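Local coordinates for periplasmic binding protein/LacI transcriptional regulator (Burkholderia graminis C4D1M, PDB 5HQJ) that probably binds carbohydrates for an ABC transporter as its periplasmic solute-binding component, and is captured here with D-arabinose in its pocket, at residues A[40-45]-A[60-65]; A[114-119]-A[270-275]. All blocks are in the same frame, centred on the assembly; numbering follows the deposited sequence.

In the fold
Both segments of contact 1 precede those of contact 2 in the chain, and the contact centres lie about 11 Å apart at the sugar-facing end of one domain. Both reach the same parallel sheet: 60-65 spans the end of edge strand 59-62 and the loop that follows, while 114-119 comprises the last two residues of the inner strand 111-115 and the loop after it. Helix 42-56 joins them, since C45 SG packs on Y115 CE2 at 3.8 Å and F42 CZ on D116 OD2 at 3.4 Å. Segment 270-275, on helix 269-284, follows strand 263-266 of the second sheet yet packs against the first. Each contact holds one arabinose-pocket residue, F41 and D116 respectively, and the sugar lies between the two sheets.

Contact 1 (A[40-45]-A[60-65]); sequences PFFDDC and YQWVVP. With 64K (alpha-D-arabinopyranose), chain B.
W62 reaches across to the first turn of helix 42-56 with the far end of its indole, where it meets F42 and C45. Its CB already points at the helix, and with CG anti to the backbone N (chi1 178°) the indole extends on in that direction. The outer carbons of the six-membered ring do the touching. CZ2 lies 3.8 Å from F42 CB, and that CB sits in the indole plane, at its edge. Farther out, CH2 comes within 3.3 Å of F42 O, approached obliquely and without a hydrogen bond. The same CH2 is 4.2 Å from C45 CB, a looser apolar contact. No hydrogen bond crosses between 40-45 and 60-65, and 136 Å² is buried in total.

The F42 ring leads away from W62 toward the sugar, its CZ 4.1 Å from arabinose C1, and F41 CD2 stands 3.8 Å above its plane, over the centre. The F41 ring in turn offers a face to arabinose: C3 of the sugar lies 3.9 Å above that plane, again over the centre, while F41 CB approaches C5 at 3.8 Å. Such an aromatic platform is common in sugar-binding sites.

W62 also touches V33, P35 and N46, so its indole is wedged between strand 30-34, the loop after it and the helix. Strand 30-34, helix 42-56 and strand 59-62 form a beta-alpha-beta unit, and W62, the last residue of edge strand 59-62, ties that strand to the beginning of the connecting helix.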
loop_
_atom_site.group_PDB
_atom_site.type_symbol
_atom_site.label_atom_id
_atom_site.label_comp_id
_atom_site.label_asym_id
_atom_site.label_seq_id
_atom_site.Cartn_x
_atom_site.Cartn_y
_atom_site.Cartn_z
ATOM N N PRO A 40 -7.545 6.584 -2.484
ATOM C CA PRO A 40 -6.663 7.727 -2.734
ATOM C C PRO A 40 -5.272 7.344 -3.111
ATOM O O PRO A 40 -4.732 7.931 -4.018
ATOM C CB PRO A 40 -6.662 8.483 -1.414
ATOM C CG PRO A 40 -7.957 8.090 -0.773
ATOM C CD PRO A 40 -8.302 6.733 -1.229
ATOM N N PHE A 41 -4.689 6.376 -2.434
ATOM C CA PHE A 41 -3.326 5.984 -2.771
ATOM C C PHE A 41 -3.082 5.704 -4.255
ATOM O O PHE A 41 -2.009 6.041 -4.775
ATOM C CB PHE A 41 -2.970 4.748 -1.941
ATOM C CG PHE A 41 -1.628 4.123 -2.280
ATOM C CD1 PHE A 41 -0.442 4.601 -1.717
ATOM C CD2 PHE A 41 -1.573 3.008 -3.100
ATOM C CE1 PHE A 41 0.789 3.983 -1.991
ATOM C CE2 PHE A 41 -0.371 2.389 -3.385
ATOM C CZ PHE A 41 0.832 2.859 -2.802
ATOM N N PHE A 42 -4.038 5.067 -4.930
ATOM C CA PHE A 42 -3.784 4.570 -6.278
ATOM C C PHE A 42 -3.841 5.613 -7.370
ATOM O O PHE A 42 -3.489 5.300 -8.509
ATOM C CB PHE A 42 -4.758 3.434 -6.600
ATOM C CG PHE A 42 -4.447 2.182 -5.846
ATOM C CD1 PHE A 42 -3.449 1.358 -6.276
ATOM C CD2 PHE A 42 -5.115 1.881 -4.682
ATOM C CE1 PHE A 42 -3.131 0.182 -5.558
ATOM C CE2 PHE A 42 -4.854 0.699 -3.959
ATOM C CZ PHE A 42 -3.837 -0.134 -4.381
ATOM N N ASP A 43 -4.332 6.808 -7.040
ATOM C CA ASP A 43 -4.307 7.916 -7.992
ATOM C C ASP A 43 -2.879 8.111 -8.467
ATOM O O ASP A 43 -2.644 8.349 -9.648
ATOM C CB ASP A 43 -4.860 9.203 -7.363
ATOM C CG ASP A 43 -6.394 9.246 -7.345
ATOM O OD1 ASP A 43 -7.066 8.257 -7.740
ATOM O OD2 ASP A 43 -6.934 10.295 -6.910
ATOM N N ASP A 44 -1.902 7.988 -7.580
ATOM C CA ASP A 44 -0.502 8.163 -7.988
ATOM C C ASP A 44 -0.050 7.039 -8.921
ATOM O O ASP A 44 0.745 7.259 -9.833
ATOM C CB ASP A 44 0.442 8.192 -6.782
ATOM C CG ASP A 44 0.586 9.584 -6.129
ATOM O OD1 ASP A 44 0.395 10.613 -6.809
ATOM O OD2 ASP A 44 0.928 9.624 -4.917
ATOM N N CYS A 45 -0.512 5.821 -8.672
ATOM C CA CYS A 45 -0.152 4.712 -9.526
ATOM C C CYS A 45 -0.689 4.892 -10.933
ATOM O O CYS A 45 0.012 4.638 -11.924
ATOM C CB CYS A 45 -0.691 3.410 -8.911
ATOM S SG CYS A 45 -0.044 3.008 -7.263
ATOM N N TYR A 60 -3.794 2.477 -23.078
ATOM C CA TYR A 60 -3.751 2.293 -21.643
ATOM C C TYR A 60 -5.161 2.362 -21.071
ATOM O O TYR A 60 -5.921 3.259 -21.438
ATOM C CB TYR A 60 -2.849 3.371 -21.017
ATOM C CG TYR A 60 -2.950 3.475 -19.508
ATOM C CD1 TYR A 60 -2.315 2.562 -18.678
ATOM C CD2 TYR A 60 -3.673 4.499 -18.914
ATOM C CE1 TYR A 60 -2.413 2.663 -17.306
ATOM C CE2 TYR A 60 -3.774 4.613 -17.543
ATOM C CZ TYR A 60 -3.154 3.689 -16.738
ATOM O OH TYR A 60 -3.235 3.777 -15.361
ATOM N N GLN A 61 -5.514 1.420 -20.192
ATOM C CA GLN A 61 -6.707 1.562 -19.358
ATOM C C GLN A 61 -6.444 1.308 -17.876
ATOM O O GLN A 61 -5.672 0.421 -17.460
ATOM C CB GLN A 61 -7.837 0.630 -19.837
ATOM C CG GLN A 61 -7.321 -0.602 -20.476
ATOM C CD GLN A 61 -8.402 -1.586 -20.873
ATOM O OE1 GLN A 61 -9.570 -1.442 -20.507
ATOM N NE2 GLN A 61 -8.010 -2.601 -21.630
ATOM N N TRP A 62 -7.138 2.107 -17.086
ATOM C CA TRP A 62 -7.197 1.979 -15.647
ATOM C C TRP A 62 -8.539 1.342 -15.301
ATOM O O TRP A 62 -9.588 1.918 -15.589
ATOM C CB TRP A 62 -7.005 3.380 -15.040
ATOM C CG TRP A 62 -7.065 3.531 -13.573
ATOM C CD1 TRP A 62 -8.082 4.066 -12.849
ATOM C CD2 TRP A 62 -6.045 3.192 -12.635
ATOM N NE1 TRP A 62 -7.758 4.097 -11.517
ATOM C CE2 TRP A 62 -6.509 3.558 -11.358
ATOM C CE3 TRP A 62 -4.767 2.624 -12.747
ATOM C CZ2 TRP A 62 -5.773 3.350 -10.211
ATOM C CZ3 TRP A 62 -4.029 2.429 -11.583
ATOM C CH2 TRP A 62 -4.537 2.770 -10.346
ATOM N N VAL A 63 -8.492 0.140 -14.736
ATOM C CA VAL A 63 -9.690 -0.652 -14.459
ATOM C C VAL A 63 -9.892 -0.832 -12.959
ATOM O O VAL A 63 -9.108 -1.501 -12.275
ATOM C CB VAL A 63 -9.605 -2.018 -15.149
ATOM C CG1 VAL A 63 -10.954 -2.723 -15.093
ATOM C CG2 VAL A 63 -9.147 -1.836 -16.596
ATOM N N VAL A 64 -10.970 -0.258 -12.449
ATOM C CA VAL A 64 -11.142 -0.139 -11.015
ATOM C C VAL A 64 -12.154 -1.128 -10.418
ATOM O O VAL A 64 -13.317 -1.157 -10.833
ATOM C CB VAL A 64 -11.601 1.274 -10.645
ATOM C CG1 VAL A 64 -11.416 1.477 -9.181
ATOM C CG2 VAL A 64 -10.823 2.342 -11.439
ATOM N N PRO A 65 -11.724 -1.927 -9.425
ATOM C CA PRO A 65 -12.705 -2.734 -8.683
ATOM C C PRO A 65 -13.702 -1.874 -7.882
ATOM O O PRO A 65 -13.389 -0.723 -7.590
ATOM C CB PRO A 65 -11.832 -3.575 -7.743
ATOM C CG PRO A 65 -10.446 -3.603 -8.403
ATOM C CD PRO A 65 -10.332 -2.254 -9.053
HETATM O O2 64K B . 0.335 -0.038 -0.166
HETATM C C2 64K B . -1.026 0.123 0.361
HETATM C C3 64K B . -1.171 1.546 0.794
HETATM O O3 64K B . -0.476 1.724 2.008
HETATM C C4 64K B . -2.623 1.914 1.080
HETATM O O4 64K B . -3.128 1.241 2.248
HETATM C C5 64K B . -3.464 1.526 -0.051
HETATM O O5 64K B . -3.398 0.088 -0.212
HETATM C C1 64K B . -2.026 -0.205 -0.711
HETATM O O1 64K B . -1.945 -1.549 -0.991
#

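Contact 2 (A[114-119]-A[270-275]); sequences TYDSDS and VTMGSL. With 64K (alpha-D-arabinopyranose), chain B.
M272, a selenomethionine in this crystal, lays its SE against D116, 3.7 Å from D116 CA and 3.8 Å from D116 CB. Nearer the helix, M272 CB meets Y115 CD2 at 4.2 Å, obliquely to the phenol ring. The interface is apolar and buried, with no hydrogen bond across it.

Beyond this shell, D116 turns its carboxylate to arabinose in a two-pronged grip: sugar O2 donates to OD1 at 2.6 Å, and sugar O1 donates to OD2 at 2.6 Å. With CG anti to the backbone N (chi1 175°), the carboxylate extends to the sugar while CB stays beside SE. OD2 is also hydrogen-bonded to S91 OG, a second-shell bond that, with the two sugar bonds, would restrict rotation of the carboxylate.

The backbone is fixed as well. S117 N bonds to Y115 O at 2.7 Å, and the phi/psi of 71°/-58° at D116 identifies a classic gamma turn centred there. Farther back, T114 OG1 donates to D118 OD1 at 2.7 Å from above the carboxylate plane, while D118 OD2 forms a salt bridge with R124.

A ligand-binding loop just after the C-terminal end of a parallel strand, facing a sugar between two alpha/beta domains, is characteristic of type I periplasmic binding proteins.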
loop_
_atom_site.group_PDB
_atom_site.type_symbol
_atom_site.label_atom_id
_atom_site.label_comp_id
_atom_site.label_asym_id
_atom_site.label_seq_id
_atom_site.Cartn_x
_atom_site.Cartn_y
_atom_site.Cartn_z
ATOM N N THR A 114 2.552 -8.011 -10.958
ATOM C CA THR A 114 1.909 -7.332 -9.835
ATOM C C THR A 114 2.701 -6.123 -9.391
ATOM O O THR A 114 3.894 -6.017 -9.703
ATOM C CB THR A 114 1.721 -8.291 -8.659
ATOM O OG1 THR A 114 2.984 -8.864 -8.285
ATOM C CG2 THR A 114 0.764 -9.393 -9.066
ATOM N N TYR A 115 2.009 -5.214 -8.697
ATOM C CA TYR A 115 2.637 -4.018 -8.098
ATOM C C TYR A 115 1.903 -3.739 -6.786
ATOM O O TYR A 115 0.737 -4.112 -6.630
ATOM C CB TYR A 115 2.614 -2.806 -9.073
ATOM C CG TYR A 115 1.259 -2.180 -9.213
ATOM C CD1 TYR A 115 0.291 -2.777 -10.019
ATOM C CD2 TYR A 115 0.908 -1.052 -8.495
ATOM C CE1 TYR A 115 -0.975 -2.255 -10.121
ATOM C CE2 TYR A 115 -0.374 -0.513 -8.586
ATOM C CZ TYR A 115 -1.305 -1.131 -9.407
ATOM O OH TYR A 115 -2.578 -0.646 -9.516
ATOM N N ASP A 116 2.631 -3.151 -5.834
ATOM C CA ASP A 116 2.106 -2.717 -4.542
ATOM C C ASP A 116 1.750 -3.854 -3.593
ATOM O O ASP A 116 2.253 -3.890 -2.473
ATOM C CB ASP A 116 0.877 -1.813 -4.762
ATOM C CG ASP A 116 0.216 -1.435 -3.477
ATOM O OD1 ASP A 116 0.909 -0.932 -2.561
ATOM O OD2 ASP A 116 -0.988 -1.685 -3.387
ATOM N N SER A 117 0.847 -4.730 -4.044
ATOM C CA SER A 117 0.408 -5.892 -3.261
ATOM C C SER A 117 0.414 -7.151 -4.135
ATOM O O SER A 117 -0.335 -7.304 -5.110
ATOM C CB SER A 117 -0.977 -5.685 -2.639
ATOM O OG SER A 117 -1.080 -6.485 -1.440
ATOM N N ASP A 118 1.311 -8.056 -3.763
ATOM C CA ASP A 118 1.617 -9.240 -4.567
ATOM C C ASP A 118 0.629 -10.406 -4.398
ATOM O O ASP A 118 -0.107 -10.475 -3.407
ATOM C CB ASP A 118 3.032 -9.734 -4.220
ATOM C CG ASP A 118 3.619 -10.640 -5.293
ATOM O OD1 ASP A 118 3.004 -10.788 -6.358
ATOM O OD2 ASP A 118 4.714 -11.206 -5.068
ATOM N N SER A 119 0.588 -11.256 -5.425
ATOM C CA SER A 119 0.044 -12.624 -5.350
ATOM C C SER A 119 1.122 -13.601 -5.838
ATOM O O SER A 119 1.209 -13.883 -7.030
ATOM C CB SER A 119 -1.226 -12.789 -6.195
ATOM O OG SER A 119 -1.626 -14.160 -6.249
ATOM N N VAL A 270 3.964 6.340 -7.713
ATOM C CA VAL A 270 4.111 6.868 -9.064
ATOM C C VAL A 270 5.095 5.981 -9.819
ATOM O O VAL A 270 4.836 5.570 -10.943
ATOM C CB VAL A 270 4.614 8.343 -9.071
ATOM C CG1 VAL A 270 4.649 8.847 -10.481
ATOM C CG2 VAL A 270 3.711 9.195 -8.279
ATOM N N THR A 271 6.258 5.746 -9.203
ATOM C CA THR A 271 7.300 4.921 -9.748
ATOM C C THR A 271 6.781 3.487 -9.992
ATOM O O THR A 271 7.102 2.871 -11.012
ATOM C CB THR A 271 8.572 4.942 -8.811
ATOM O OG1 THR A 271 9.189 6.239 -8.833
ATOM C CG2 THR A 271 9.578 3.909 -9.238
HETATM N N MSE A 272 6.006 2.932 -9.063
HETATM C CA MSE A 272 5.387 1.625 -9.302
HETATM C C MSE A 272 4.569 1.589 -10.597
HETATM O O MSE A 272 4.693 0.657 -11.388
HETATM C CB MSE A 272 4.480 1.203 -8.134
HETATM C CG MSE A 272 5.184 0.859 -6.822
HETATM SE SE MSE A 272 3.781 0.438 -5.567
HETATM C CE MSE A 272 4.602 1.163 -3.968
ATOM N N GLY A 273 3.713 2.579 -10.810
ATOM C CA GLY A 273 2.854 2.577 -11.991
ATOM C C GLY A 273 3.660 2.750 -13.255
ATOM O O GLY A 273 3.416 2.116 -14.297
ATOM N N SER A 274 4.666 3.616 -13.183
ATOM C CA SER A 274 5.536 3.818 -14.314
ATOM C C SER A 274 6.298 2.541 -14.708
ATOM O O SER A 274 6.316 2.112 -15.873
ATOM C CB SER A 274 6.528 4.934 -13.966
ATOM O OG SER A 274 7.181 5.339 -15.122
ATOM N N LEU A 275 6.952 1.941 -13.720
ATOM C CA LEU A 275 7.663 0.675 -13.938
ATOM C C LEU A 275 6.733 -0.430 -14.377
ATOM O O LEU A 275 7.092 -1.235 -15.232
ATOM C CB LEU A 275 8.385 0.243 -12.667
ATOM C CG LEU A 275 9.582 1.116 -12.296
ATOM C CD1 LEU A 275 10.048 0.662 -10.951
ATOM C CD2 LEU A 275 10.744 1.081 -13.349
HETATM O O2 64K B . 0.335 -0.038 -0.166
HETATM C C2 64K B . -1.026 0.123 0.361
HETATM C C3 64K B . -1.171 1.546 0.794
HETATM O O3 64K B . -0.476 1.724 2.008
HETATM C C4 64K B . -2.623 1.914 1.080
HETATM O O4 64K B . -3.128 1.241 2.248
HETATM C C5 64K B . -3.464 1.526 -0.051
HETATM O O5 64K B . -3.398 0.088 -0.212
HETATM C C1 64K B . -2.026 -0.205 -0.711
HETATM O O1 64K B . -1.945 -1.549 -0.991
#